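Local coordinates for fiber protein (Human adenovirus 14, PDB 3F0Y), which forms the trimeric knob at the tip of the viral fibre, the part that engages receptors on the host cell and probably binds CD46, at residues K116-T122 / S170-R174; F55-G60 / T193-P198. All coordinates share one frame; numbering follows the deposited sequence.

Interaction 1 (K116-T122 / S170-R174); sequences KSFMPST and SYCIR
The ring of Y171 is the bump of this contact, and the segment 116-122, a 3-10 turn running into loop, bends round it to make the hollow. M119 CB rests over one face, 3.7 Å from the centroid of the Y171 ring and 15° off the normal, a CH-pi contact. With CG turned beside its own backbone N (chi1 -62°), the bent chain carries M119 CG over CD1 of Y171 (3.5 Å) and the sulfur on toward CB of Y171, the end leading away from the strand. SD lies obliquely, 4.5 Å from the ring centroid, a Met-aromatic contact that suits a flexible, polarisable side chain. Y171 opens strand 171-180 of the knob's β-sandwich, where S170 and Y171 both face F82 in a classic β bulge; the segment packs on the first residues of this inner strand. At the ring's far end K116 CG passes 3.6 Å from OH of Y171. That hydroxyl bonds to E206; the lysine ammonium bonds to the D207 carbonyl. T122 brings its methyl, CG2, to 3.7 Å from CE2 of Y171. The P120 carbonyl lies obliquely by the same ring, and the CG corner of this rigid proline sits 3.7 Å from C172 O, with I173 CG1 beside it.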
loop_
_atom_site.group_PDB
_atom_site.type_symbol
_atom_site.label_atom_id
_atom_site.label_comp_id
_atom_site.label_asym_id
_atom_site.label_seq_id
_atom_site.Cartn_x
_atom_site.Cartn_y
_atom_site.Cartn_z
ATOM N N LYS A 116 -1.510 -23.042 -3.539
ATOM C CA LYS A 116 -1.734 -22.976 -2.097
ATOM C C LYS A 116 -0.966 -21.833 -1.427
ATOM O O LYS A 116 -1.435 -21.263 -0.443
ATOM C CB LYS A 116 -1.361 -24.310 -1.443
ATOM C CG LYS A 116 -1.991 -24.520 -0.082
ATOM C CD LYS A 116 -1.865 -25.965 0.385
ATOM C CE LYS A 116 -0.568 -26.207 1.116
ATOM N NZ LYS A 116 -0.599 -25.640 2.493
ATOM N N SER A 117 0.202 -21.490 -1.966
ATOM C CA SER A 117 1.022 -20.421 -1.394
ATOM C C SER A 117 0.571 -19.007 -1.787
ATOM O O SER A 117 1.217 -18.032 -1.414
ATOM C CB SER A 117 2.496 -20.628 -1.747
ATOM O OG SER A 117 2.663 -20.866 -3.128
ATOM N N PHE A 118 -0.522 -18.895 -2.540
ATOM C CA PHE A 118 -1.198 -17.610 -2.734
ATOM C C PHE A 118 -2.251 -17.370 -1.651
ATOM O O PHE A 118 -2.769 -16.263 -1.524
ATOM C CB PHE A 118 -1.878 -17.548 -4.105
ATOM C CG PHE A 118 -0.924 -17.385 -5.250
ATOM C CD1 PHE A 118 -0.451 -18.493 -5.943
ATOM C CD2 PHE A 118 -0.509 -16.123 -5.645
ATOM C CE1 PHE A 118 0.428 -18.339 -7.010
ATOM C CE2 PHE A 118 0.367 -15.964 -6.706
ATOM C CZ PHE A 118 0.836 -17.071 -7.390
ATOM N N MET A 119 -2.565 -18.408 -0.878
ATOM C CA MET A 119 -3.671 -18.359 0.074
ATOM C C MET A 119 -3.312 -17.612 1.350
ATOM O O MET A 119 -2.144 -17.556 1.729
ATOM C CB MET A 119 -4.105 -19.776 0.449
ATOM C CG MET A 119 -4.627 -20.601 -0.712
ATOM S SD MET A 119 -6.142 -19.909 -1.390
ATOM C CE MET A 119 -5.505 -18.934 -2.747
ATOM N N PRO A 120 -4.328 -17.049 2.030
ATOM C CA PRO A 120 -4.093 -16.456 3.344
ATOM C C PRO A 120 -3.742 -17.527 4.371
ATOM O O PRO A 120 -4.445 -18.533 4.483
ATOM C CB PRO A 120 -5.435 -15.795 3.680
ATOM C CG PRO A 120 -6.436 -16.538 2.885
ATOM C CD PRO A 120 -5.740 -16.935 1.620
ATOM N N SER A 121 -2.645 -17.310 5.092
ATOM C CA SER A 121 -2.161 -18.259 6.085
ATOM C C SER A 121 -3.222 -18.572 7.135
ATOM O O SER A 121 -3.803 -17.664 7.727
ATOM C CB SER A 121 -0.908 -17.708 6.777
ATOM O OG SER A 121 -0.599 -18.454 7.940
ATOM N N THR A 122 -3.468 -19.859 7.364
ATOM C CA THR A 122 -4.355 -20.289 8.445
ATOM C C THR A 122 -3.679 -20.119 9.806
ATOM O O THR A 122 -4.347 -20.127 10.838
ATOM C CB THR A 122 -4.811 -21.750 8.271
ATOM O OG1 THR A 122 -3.667 -22.602 8.144
ATOM C CG2 THR A 122 -5.689 -21.890 7.034
ATOM N N SER A 170 -11.094 -24.545 2.456
ATOM C CA SER A 170 -9.893 -24.468 3.289
ATOM C C SER A 170 -9.375 -23.041 3.466
ATOM O O SER A 170 -8.678 -22.756 4.440
ATOM C CB SER A 170 -8.783 -25.339 2.694
ATOM O OG SER A 170 -9.197 -26.689 2.591
ATOM N N TYR A 171 -9.688 -22.160 2.516
ATOM C CA TYR A 171 -9.270 -20.756 2.585
ATOM C C TYR A 171 -10.382 -19.832 2.114
ATOM O O TYR A 171 -11.154 -20.185 1.219
ATOM C CB TYR A 171 -8.015 -20.524 1.742
ATOM C CG TYR A 171 -6.905 -21.500 2.047
ATOM C CD1 TYR A 171 -6.724 -22.643 1.271
ATOM C CD2 TYR A 171 -6.054 -21.297 3.128
ATOM C CE1 TYR A 171 -5.713 -23.547 1.554
ATOM C CE2 TYR A 171 -5.042 -22.197 3.420
ATOM C CZ TYR A 171 -4.877 -23.320 2.632
ATOM O OH TYR A 171 -3.873 -24.210 2.924
ATOM N N CYS A 172 -10.459 -18.647 2.721
ATOM C CA CYS A 172 -11.485 -17.664 2.381
ATOM C C CYS A 172 -10.914 -16.255 2.285
ATOM O O CYS A 172 -10.071 -15.855 3.095
ATOM C CB CYS A 172 -12.603 -17.663 3.429
ATOM S SG CYS A 172 -13.210 -19.284 3.886
ATOM N N ILE A 173 -11.382 -15.515 1.285
ATOM C CA ILE A 173 -11.164 -14.080 1.197
ATOM C C ILE A 173 -12.524 -13.444 0.934
ATOM O O ILE A 173 -13.136 -13.685 -0.102
ATOM C CB ILE A 173 -10.194 -13.708 0.053
ATOM C CG1 ILE A 173 -8.849 -14.421 0.223
ATOM C CG2 ILE A 173 -9.984 -12.201 0.008
ATOM C CD1 ILE A 173 -7.888 -14.182 -0.926
ATOM N N ARG A 174 -13.001 -12.657 1.894
ATOM C CA ARG A 174 -14.270 -11.952 1.763
ATOM C C ARG A 174 -13.991 -10.458 1.731
ATOM O O ARG A 174 -13.514 -9.895 2.712
ATOM C CB ARG A 174 -15.190 -12.284 2.933
ATOM C CG ARG A 174 -15.633 -13.736 2.997
ATOM C CD ARG A 174 -16.689 -13.914 4.072
ATOM N NE ARG A 174 -17.257 -15.263 4.113
ATOM C CZ ARG A 174 -16.826 -16.257 4.889
ATOM N NH1 ARG A 174 -15.786 -16.097 5.703
ATOM N NH2 ARG A 174 -17.446 -17.430 4.844
#

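Interaction 2 (F55-G60 / T193-P198); sequences FVYVIG and TLVTSP
F55 meets P198 at the first end of the pairing: CE1 and CZ of its ring lean obliquely on P198 CB, the CE1 to CB distance being 3.4 Å, and the two side chains point the same way. At V56 the backbone carbonyl faces the other segment, and a water bridges the two backbones, donating to V56 O and S197 O and accepting from T196 OG1. V56 points its CB away from 193-198, and its methyls pack on I175 and W177. Y57 crosses to the other face of the strand; its CB lies 3.2 Å from T196 O, and its ring runs alongside P198, with I204 of a neighbouring subunit of the trimer packed against it. The segments run antiparallel, and 193-198 lies along the edge of strand 51-60, leading into strand 199-204, which continues the pairing in this sheet of the knob β-sandwich. V58 holds the middle of the contact. V58 N donates to T196 OG1 at 2.9 Å and 162°, a side-chain hydroxyl replacing the usual carbonyl, while V58 O receives T196 N at 3.1 Å in the carbonyl plane. Chi1 of 65° sets the T196 hydroxyl between its own N and carbonyl carbon, where it serves both V58 and the water; T196 CG2 presses on V58 CG2 at 3.4 Å, tighter than usual van der Waals contact. I59 makes a single bridge with V195, their CG2 methyls 4.2 Å apart. Last, G60 N donates to L194 O at 2.8 Å, and that carbonyl stands where a CB would point, which suits glycine. T193 CG2 rests 3.2 Å from G60 O.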
loop_
_atom_site.group_PDB
_atom_site.type_symbol
_atom_site.label_atom_id
_atom_site.label_comp_id
_atom_site.label_asym_id
_atom_site.label_seq_id
_atom_site.Cartn_x
_atom_site.Cartn_y
_atom_site.Cartn_z
ATOM N N PHE A 55 -4.580 -7.097 -5.051
ATOM C CA PHE A 55 -4.913 -5.903 -5.818
ATOM C C PHE A 55 -6.290 -6.143 -6.434
ATOM O O PHE A 55 -6.435 -6.997 -7.310
ATOM C CB PHE A 55 -3.833 -5.722 -6.890
ATOM C CG PHE A 55 -4.069 -4.588 -7.850
ATOM C CD1 PHE A 55 -3.580 -3.317 -7.576
ATOM C CD2 PHE A 55 -4.714 -4.808 -9.063
ATOM C CE1 PHE A 55 -3.761 -2.276 -8.476
ATOM C CE2 PHE A 55 -4.902 -3.769 -9.965
ATOM C CZ PHE A 55 -4.422 -2.504 -9.674
ATOM N N VAL A 56 -7.303 -5.418 -5.958
ATOM C CA VAL A 56 -8.689 -5.756 -6.293
ATOM C C VAL A 56 -9.581 -4.549 -6.597
ATOM O O VAL A 56 -9.506 -3.514 -5.934
ATOM C CB VAL A 56 -9.335 -6.611 -5.170
ATOM C CG1 VAL A 56 -9.506 -5.797 -3.889
ATOM C CG2 VAL A 56 -10.668 -7.196 -5.630
ATOM N N TYR A 57 -10.412 -4.694 -7.624
ATOM C CA TYR A 57 -11.484 -3.742 -7.895
ATOM C C TYR A 57 -12.582 -4.401 -8.713
ATOM O O TYR A 57 -12.427 -5.527 -9.191
ATOM C CB TYR A 57 -10.966 -2.477 -8.591
ATOM C CG TYR A 57 -10.290 -2.687 -9.929
ATOM C CD1 TYR A 57 -9.006 -3.215 -10.005
ATOM C CD2 TYR A 57 -10.923 -2.326 -11.117
ATOM C CE1 TYR A 57 -8.377 -3.397 -11.227
ATOM C CE2 TYR A 57 -10.299 -2.503 -12.346
ATOM C CZ TYR A 57 -9.025 -3.040 -12.393
ATOM O OH TYR A 57 -8.394 -3.221 -13.600
ATOM N N VAL A 58 -13.699 -3.697 -8.851
ATOM C CA VAL A 58 -14.848 -4.215 -9.575
ATOM C C VAL A 58 -15.217 -3.284 -10.721
ATOM O O VAL A 58 -15.102 -2.064 -10.606
ATOM C CB VAL A 58 -16.065 -4.414 -8.643
ATOM C CG1 VAL A 58 -15.710 -5.360 -7.510
ATOM C CG2 VAL A 58 -16.554 -3.087 -8.091
ATOM N N ILE A 59 -15.632 -3.877 -11.837
ATOM C CA ILE A 59 -16.180 -3.130 -12.959
ATOM C C ILE A 59 -17.590 -3.658 -13.188
ATOM O O ILE A 59 -17.773 -4.820 -13.550
ATOM C CB ILE A 59 -15.338 -3.302 -14.235
ATOM C CG1 ILE A 59 -13.885 -2.893 -13.978
ATOM C CG2 ILE A 59 -15.925 -2.480 -15.378
ATOM C CD1 ILE A 59 -12.949 -3.248 -15.100
ATOM N N GLY A 60 -18.581 -2.807 -12.946
ATOM C CA GLY A 60 -19.976 -3.213 -13.011
ATOM C C GLY A 60 -20.447 -3.476 -14.428
ATOM O O GLY A 60 -19.998 -2.823 -15.372
ATOM N N THR A 193 -21.513 3.363 -15.014
ATOM C CA THR A 193 -20.891 2.104 -14.620
ATOM C C THR A 193 -20.276 2.241 -13.236
ATOM O O THR A 193 -19.515 3.175 -12.983
ATOM C CB THR A 193 -19.787 1.685 -15.611
ATOM O OG1 THR A 193 -20.322 1.657 -16.937
ATOM C CG2 THR A 193 -19.237 0.304 -15.260
ATOM N N LEU A 194 -20.615 1.309 -12.349
ATOM C CA LEU A 194 -20.009 1.250 -11.026
ATOM C C LEU A 194 -18.606 0.669 -11.152
ATOM O O LEU A 194 -18.438 -0.533 -11.368
ATOM C CB LEU A 194 -20.859 0.399 -10.075
ATOM C CG LEU A 194 -20.310 0.135 -8.668
ATOM C CD1 LEU A 194 -19.614 1.359 -8.088
ATOM C CD2 LEU A 194 -21.432 -0.335 -7.746
ATOM N N VAL A 195 -17.606 1.538 -11.040
ATOM C CA VAL A 195 -16.209 1.130 -11.028
ATOM C C VAL A 195 -15.583 1.568 -9.709
ATOM O O VAL A 195 -15.690 2.732 -9.328
ATOM C CB VAL A 195 -15.420 1.772 -12.188
ATOM C CG1 VAL A 195 -13.928 1.458 -12.069
ATOM C CG2 VAL A 195 -15.963 1.299 -13.528
ATOM N N THR A 196 -14.946 0.636 -9.008
ATOM C CA THR A 196 -14.162 0.984 -7.825
ATOM C C THR A 196 -12.704 1.136 -8.247
ATOM O O THR A 196 -12.241 0.443 -9.153
ATOM C CB THR A 196 -14.282 -0.082 -6.710
ATOM O OG1 THR A 196 -13.703 -1.320 -7.143
ATOM C CG2 THR A 196 -15.741 -0.305 -6.326
ATOM N N SER A 197 -11.988 2.057 -7.608
ATOM C CA SER A 197 -10.557 2.198 -7.848
ATOM C C SER A 197 -9.844 1.020 -7.189
ATOM O O SER A 197 -10.369 0.440 -6.238
ATOM C CB SER A 197 -10.031 3.529 -7.306
ATOM O OG SER A 197 -10.221 3.634 -5.908
ATOM N N PRO A 198 -8.653 0.654 -7.692
ATOM C CA PRO A 198 -7.980 -0.518 -7.140
ATOM C C PRO A 198 -7.689 -0.385 -5.652
ATOM O O PRO A 198 -7.241 0.671 -5.201
ATOM C CB PRO A 198 -6.670 -0.585 -7.933
ATOM C CG PRO A 198 -6.903 0.221 -9.152
ATOM C CD PRO A 198 -7.868 1.286 -8.766
HETATM O O HOH W 1 -11.553 -1.679 -5.206
#

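Interactions 1 and 2 sit on opposite sides of the chain's centre, their own centres 22 Å apart and their nearest atoms about 8 Å apart, so they do not touch. In sequence, both segments of interaction 1 fall between the two of interaction 2. Strand 199-204 relates them: it follows directly on 193-198 and pairs with strand 51-60, while its Y203 packs on P120 and I173 and its I204 bonds to the backbone of S121. W177 and I175, farther along the strand that Y171 begins, meet V56, linking the two sheets. Interaction 2 also borders a neighbouring subunit of the trimer, which packs on F55, Y57, I59 and S197.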